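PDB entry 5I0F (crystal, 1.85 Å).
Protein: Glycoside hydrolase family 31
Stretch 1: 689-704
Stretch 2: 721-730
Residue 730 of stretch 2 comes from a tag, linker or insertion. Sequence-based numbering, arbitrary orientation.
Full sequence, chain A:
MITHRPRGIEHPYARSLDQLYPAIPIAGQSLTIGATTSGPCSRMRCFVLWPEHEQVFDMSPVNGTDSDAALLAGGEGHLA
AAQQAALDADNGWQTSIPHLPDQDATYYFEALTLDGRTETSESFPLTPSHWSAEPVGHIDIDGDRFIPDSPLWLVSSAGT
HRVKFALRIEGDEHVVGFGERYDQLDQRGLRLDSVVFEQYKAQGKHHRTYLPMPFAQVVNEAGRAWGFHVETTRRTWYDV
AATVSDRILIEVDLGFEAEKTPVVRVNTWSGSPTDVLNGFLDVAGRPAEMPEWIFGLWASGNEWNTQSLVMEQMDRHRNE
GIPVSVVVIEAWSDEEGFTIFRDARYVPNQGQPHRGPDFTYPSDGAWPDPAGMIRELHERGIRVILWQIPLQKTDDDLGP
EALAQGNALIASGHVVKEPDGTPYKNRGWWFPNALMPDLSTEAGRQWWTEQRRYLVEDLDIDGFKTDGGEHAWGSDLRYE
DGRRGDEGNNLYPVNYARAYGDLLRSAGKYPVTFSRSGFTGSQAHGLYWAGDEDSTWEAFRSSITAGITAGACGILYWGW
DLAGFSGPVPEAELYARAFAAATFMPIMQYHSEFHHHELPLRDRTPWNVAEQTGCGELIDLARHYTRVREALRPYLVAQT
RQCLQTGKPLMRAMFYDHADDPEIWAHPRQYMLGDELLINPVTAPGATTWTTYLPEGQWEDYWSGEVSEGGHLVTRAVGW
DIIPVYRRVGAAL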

# COMPACT_ATOMS: atom_id res chain seq x y z
N THR A 689 13.16 -5.26 -31.47
CA THR A 689 11.98 -4.55 -31.97
C THR A 689 10.84 -4.68 -30.95
O THR A 689 10.89 -5.54 -30.07
CB THR A 689 11.50 -5.04 -33.36
OG1 THR A 689 10.86 -6.31 -33.24
CG2 THR A 689 12.66 -5.15 -34.36
N TRP A 690 9.83 -3.84 -31.08
CA TRP A 690 8.69 -3.83 -30.17
C TRP A 690 7.46 -3.37 -30.93
O TRP A 690 7.54 -2.43 -31.72
CB TRP A 690 8.96 -2.87 -28.99
CG TRP A 690 8.19 -3.17 -27.70
CD1 TRP A 690 7.23 -2.40 -27.13
CD2 TRP A 690 8.34 -4.31 -26.86
NE1 TRP A 690 6.78 -2.97 -25.96
CE2 TRP A 690 7.44 -4.15 -25.78
CE3 TRP A 690 9.15 -5.44 -26.90
CZ2 TRP A 690 7.33 -5.09 -24.75
CZ3 TRP A 690 9.05 -6.39 -25.86
CH2 TRP A 690 8.14 -6.20 -24.81
N THR A 691 6.34 -4.02 -30.66
CA THR A 691 5.10 -3.76 -31.35
C THR A 691 4.09 -3.03 -30.46
O THR A 691 3.88 -3.42 -29.32
CB THR A 691 4.54 -5.08 -31.92
OG1 THR A 691 5.46 -5.56 -32.92
CG2 THR A 691 3.19 -4.88 -32.53
N THR A 692 3.45 -2.01 -31.02
CA THR A 692 2.46 -1.20 -30.33
C THR A 692 1.15 -1.20 -31.13
O THR A 692 1.18 -1.06 -32.36
CB THR A 692 3.04 0.23 -30.20
OG1 THR A 692 4.24 0.16 -29.43
CG2 THR A 692 2.08 1.19 -29.53
N TYR A 693 0.01 -1.37 -30.45
CA TYR A 693 -1.28 -1.13 -31.09
C TYR A 693 -1.60 0.36 -31.06
O TYR A 693 -1.63 0.98 -29.98
CB TYR A 693 -2.44 -1.94 -30.46
CG TYR A 693 -3.76 -1.62 -31.15
CD1 TYR A 693 -4.01 -2.05 -32.46
CD2 TYR A 693 -4.72 -0.81 -30.53
CE1 TYR A 693 -5.19 -1.72 -33.12
CE2 TYR A 693 -5.91 -0.49 -31.17
CZ TYR A 693 -6.14 -0.94 -32.46
OH TYR A 693 -7.29 -0.59 -33.09
N LEU A 694 -1.84 0.94 -32.25
CA LEU A 694 -2.29 2.32 -32.36
C LEU A 694 -3.78 2.35 -32.60
O LEU A 694 -4.27 1.69 -33.53
CB LEU A 694 -1.60 3.04 -33.54
CG LEU A 694 -0.09 3.14 -33.49
CD1 LEU A 694 0.40 3.78 -34.79
CD2 LEU A 694 0.37 3.93 -32.27
N PRO A 695 -4.52 3.10 -31.78
CA PRO A 695 -5.95 3.29 -32.08
C PRO A 695 -6.16 4.30 -33.22
O PRO A 695 -5.20 4.91 -33.68
CB PRO A 695 -6.52 3.79 -30.74
CG PRO A 695 -5.38 4.29 -29.96
CD PRO A 695 -4.10 3.76 -30.53
N GLU A 696 -7.41 4.47 -33.65
CA GLU A 696 -7.74 5.29 -34.83
C GLU A 696 -7.21 6.72 -34.68
O GLU A 696 -7.15 7.25 -33.57
CB GLU A 696 -9.25 5.34 -35.07
CG GLU A 696 -9.91 4.01 -35.44
CD GLU A 696 -9.67 3.58 -36.89
OE1 GLU A 696 -9.85 4.39 -37.83
OE2 GLU A 696 -9.32 2.39 -37.08
N GLY A 697 -6.83 7.31 -35.81
CA GLY A 697 -6.21 8.64 -35.87
C GLY A 697 -4.80 8.52 -36.39
O GLY A 697 -4.31 7.41 -36.59
N GLN A 698 -4.15 9.65 -36.61
CA GLN A 698 -2.74 9.67 -37.04
C GLN A 698 -1.80 9.88 -35.84
O GLN A 698 -2.11 10.62 -34.91
CB GLN A 698 -2.49 10.74 -38.11
CG GLN A 698 -2.70 10.24 -39.53
CD GLN A 698 -4.04 9.57 -39.70
OE1 GLN A 698 -5.05 10.09 -39.23
NE2 GLN A 698 -4.06 8.40 -40.36
N TRP A 699 -0.65 9.22 -35.92
CA TRP A 699 0.32 9.18 -34.82
C TRP A 699 1.71 9.48 -35.36
O TRP A 699 2.06 9.02 -36.45
CB TRP A 699 0.27 7.80 -34.15
CG TRP A 699 -1.03 7.53 -33.47
CD1 TRP A 699 -2.13 6.93 -34.01
CD2 TRP A 699 -1.37 7.86 -32.12
NE1 TRP A 699 -3.14 6.87 -33.08
CE2 TRP A 699 -2.71 7.43 -31.92
CE3 TRP A 699 -0.69 8.48 -31.07
CZ2 TRP A 699 -3.37 7.58 -30.69
CZ3 TRP A 699 -1.35 8.64 -29.85
CH2 TRP A 699 -2.68 8.19 -29.67
N GLU A 700 2.48 10.26 -34.59
CA GLU A 700 3.83 10.67 -34.94
C GLU A 700 4.82 9.98 -33.97
O GLU A 700 4.60 10.02 -32.76
CB GLU A 700 3.94 12.21 -34.82
CG GLU A 700 5.34 12.79 -35.08
CD GLU A 700 5.38 14.33 -35.25
OE1 GLU A 700 4.32 15.00 -35.28
OE2 GLU A 700 6.52 14.87 -35.37
N ASP A 701 5.88 9.36 -34.51
CA ASP A 701 6.96 8.80 -33.69
C ASP A 701 7.65 9.93 -32.95
O ASP A 701 8.03 10.94 -33.54
CB ASP A 701 7.98 8.04 -34.54
CG ASP A 701 8.95 7.22 -33.69
OD1 ASP A 701 9.98 7.75 -33.24
OD2 ASP A 701 8.68 6.02 -33.49
N TYR A 702 7.78 9.76 -31.63
CA TYR A 702 8.34 10.81 -30.78
C TYR A 702 9.79 11.14 -31.12
O TYR A 702 10.23 12.29 -30.92
CB TYR A 702 8.27 10.33 -29.34
CG TYR A 702 8.55 11.38 -28.30
CD1 TYR A 702 7.54 12.24 -27.89
CD2 TYR A 702 9.81 11.48 -27.70
CE1 TYR A 702 7.76 13.19 -26.91
CE2 TYR A 702 10.04 12.44 -26.73
CZ TYR A 702 9.01 13.28 -26.34
OH TYR A 702 9.19 14.23 -25.37
N TRP A 703 10.52 10.14 -31.61
CA TRP A 703 11.97 10.21 -31.78
C TRP A 703 12.36 10.58 -33.22
O TRP A 703 13.30 11.34 -33.42
CB TRP A 703 12.62 8.89 -31.39
CG TRP A 703 12.14 8.38 -30.07
CD1 TRP A 703 11.24 7.36 -29.86
CD2 TRP A 703 12.49 8.88 -28.78
NE1 TRP A 703 11.03 7.20 -28.51
CE2 TRP A 703 11.77 8.13 -27.83
CE3 TRP A 703 13.34 9.90 -28.34
CZ2 TRP A 703 11.89 8.35 -26.46
CZ3 TRP A 703 13.46 10.12 -26.99
CH2 TRP A 703 12.73 9.35 -26.06
N SER A 704 11.64 10.04 -34.21
CA SER A 704 12.01 10.18 -35.62
C SER A 704 11.08 11.06 -36.44
O SER A 704 11.42 11.38 -37.58
CB SER A 704 12.04 8.81 -36.28
OG SER A 704 10.72 8.27 -36.38
N ASP A 721 18.37 3.69 -26.37
CA ASP A 721 17.99 5.10 -26.44
C ASP A 721 16.57 5.37 -26.95
O ASP A 721 16.19 6.52 -27.08
CB ASP A 721 19.01 5.91 -27.26
CG ASP A 721 19.24 5.36 -28.64
OD1 ASP A 721 18.77 4.26 -29.00
OD2 ASP A 721 19.96 6.02 -29.39
N ILE A 722 15.80 4.31 -27.21
CA ILE A 722 14.38 4.42 -27.62
C ILE A 722 13.47 3.69 -26.62
O ILE A 722 13.77 2.59 -26.21
CB ILE A 722 14.15 3.74 -29.00
CG1 ILE A 722 15.09 4.35 -30.07
CG2 ILE A 722 12.69 3.77 -29.44
CD1 ILE A 722 14.80 5.79 -30.42
N ILE A 723 12.36 4.33 -26.27
CA ILE A 723 11.18 3.66 -25.74
C ILE A 723 10.04 4.07 -26.69
O ILE A 723 9.91 5.25 -26.98
CB ILE A 723 10.85 4.01 -24.26
CG1 ILE A 723 9.49 3.41 -23.86
CG2 ILE A 723 10.90 5.51 -23.99
CD1 ILE A 723 9.08 3.67 -22.42
N PRO A 724 9.23 3.10 -27.18
CA PRO A 724 8.19 3.47 -28.13
C PRO A 724 7.17 4.45 -27.54
O PRO A 724 6.54 4.19 -26.50
CB PRO A 724 7.54 2.13 -28.50
CG PRO A 724 8.62 1.13 -28.27
CD PRO A 724 9.37 1.64 -27.08
N VAL A 725 7.06 5.60 -28.19
CA VAL A 725 6.22 6.69 -27.76
C VAL A 725 5.66 7.31 -29.03
O VAL A 725 6.44 7.65 -29.93
CB VAL A 725 6.99 7.77 -26.96
CG1 VAL A 725 6.11 9.00 -26.72
CG2 VAL A 725 7.48 7.21 -25.62
N TYR A 726 4.34 7.46 -29.08
CA TYR A 726 3.66 8.02 -30.25
C TYR A 726 2.82 9.21 -29.83
O TYR A 726 2.14 9.15 -28.81
CB TYR A 726 2.79 6.94 -30.91
CG TYR A 726 3.61 5.76 -31.39
CD1 TYR A 726 3.91 4.72 -30.54
CD2 TYR A 726 4.11 5.71 -32.71
CE1 TYR A 726 4.66 3.63 -30.96
CE2 TYR A 726 4.87 4.63 -33.15
CZ TYR A 726 5.14 3.58 -32.28
OH TYR A 726 5.90 2.50 -32.66
N ARG A 727 2.91 10.31 -30.58
CA ARG A 727 2.16 11.52 -30.29
C ARG A 727 1.02 11.69 -31.27
O ARG A 727 1.23 11.53 -32.48
CB ARG A 727 3.07 12.75 -30.38
CG ARG A 727 2.39 14.09 -30.06
CD ARG A 727 3.18 15.29 -30.58
NE ARG A 727 4.51 15.28 -30.00
CZ ARG A 727 5.67 15.44 -30.64
NH1 ARG A 727 5.77 15.68 -31.95
NH2 ARG A 727 6.79 15.37 -29.91
N ARG A 728 -0.17 12.04 -30.78
CA ARG A 728 -1.30 12.30 -31.68
C ARG A 728 -0.94 13.39 -32.66
O ARG A 728 -0.32 14.39 -32.29
CB ARG A 728 -2.54 12.75 -30.92
CG ARG A 728 -3.15 11.69 -30.02
CD ARG A 728 -4.59 12.02 -29.64
NE ARG A 728 -4.75 13.37 -29.09
CZ ARG A 728 -5.90 13.88 -28.65
NH1 ARG A 728 -7.01 13.16 -28.68
NH2 ARG A 728 -5.96 15.12 -28.18
N VAL A 729 -1.29 13.20 -33.92
CA VAL A 729 -1.02 14.20 -34.95
C VAL A 729 -2.16 15.21 -34.92
O VAL A 729 -3.29 14.88 -35.23
CB VAL A 729 -0.86 13.57 -36.34
CG1 VAL A 729 -0.89 14.63 -37.45
CG2 VAL A 729 0.43 12.77 -36.40
N GLY A 730 -1.85 16.45 -34.56
CA GLY A 730 -2.85 17.51 -34.48
C GLY A 730 -3.16 18.13 -35.82
O GLY A 730 -2.47 17.88 -36.82
O HOH W 1 6.27 0.15 -31.11
O HOH W 2 8.08 5.38 -30.92

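Two segments of one chain pack as an antiparallel pair of strands, with Trp699 to Asp701 paired against Tyr726 to Arg728, flanked by side chains that fill the spaces above, below and beyond the ladder. The register sets Trp699 opposite Arg728, Glu700 opposite Arg727 and Asp701 opposite Tyr726. At the centre, Glu700 and Arg727 bond through their backbones in both directions: Glu700 N to Arg727 O and Arg727 N to Glu700 O, each 2.8 Å and nearly straight. Val729 N to Gln698 O (2.9 Å) extends the ladder at one end and Tyr702 N to Val725 O (3.0 Å) at the other. Between these rungs the backbones come close enough for CA-H...O contacts, Trp699 CA to Arg727 O at 3.4 Å and Tyr726 CA to Glu700 O at 3.3 Å. The strand axes approach to 4.4 Å, with 134° between their directions, so the pair is antiparallel but clearly twisted.

On one face of the sheet lie Trp699, Asp701, Tyr726 and Arg728. Tyr726, which has the largest area covered by the other stretch, is the main bump here, and it fills a hollow lined by Thr692, Leu694 and Trp699. Leu694 CD2 sits over the ring face of Tyr726, 4.1 Å from the centroid, a CH-pi contact in which a methyl group fits against the flat aromatic surface. Thr692 OG1 lies 3.8 Å from Tyr726 CE1, while Trp699 CE3 comes within 3.8 Å of Tyr726 CB, so the base of the tyrosine is packed as well as its ring. The indole of Trp699 is held within its own stretch by a hydrogen bond from Trp699 NE1 to Pro695 O (2.9 Å), and the aliphatic part of Arg728 covers one face of it, Arg728 CG lying 3.5 Å from Trp699 CZ3. A water fills the polar gap beyond the tyrosine ring, bonding to Tyr726 OH (2.8 Å), Thr692 OG1 (2.6 Å) and Trp690 O (2.9 Å). Nearby, Pro724 CG meets Trp690 CD1 at 4.0 Å.

The other face carries Glu700 and Arg727. Both side chains start out extended (chi1 and chi2 t), Arg727 then bends at chi3 (m), and the charged ends meet in a salt bridge, Glu700 OE2 to Arg727 NH1, at a loose 3.6 Å. Arg727 NH2 also lies 3.8 Å from Tyr702 CD1. Val725 CG1 packs against Tyr702 CB at 3.6 Å, and Val729 CG2 lies 3.9 Å from Glu700 CB.

Past Asp701 the chain turns through Tyr702 and Trp703; Asp701 OD1 accepts hydrogen bonds from Trp703 N (2.9 Å) and Ser704 N (3.0 Å). A second water links the stretches here, donating to Asp701 OD2 (2.7 Å) and accepting from Val725 N (2.9 Å). Trp703 then reaches across to the loop before the second strand. Trp703 NE1 donates to Ile723 O at 2.7 Å, placing this carbonyl at the ring edge, while Ile722 CD1 covers one face, 4.0 Å from the centroid of the five-membered ring. Ile723 CG2 adds an apolar contact, 3.9 Å from Trp703 CZ2, so the indole is both bonded and packed.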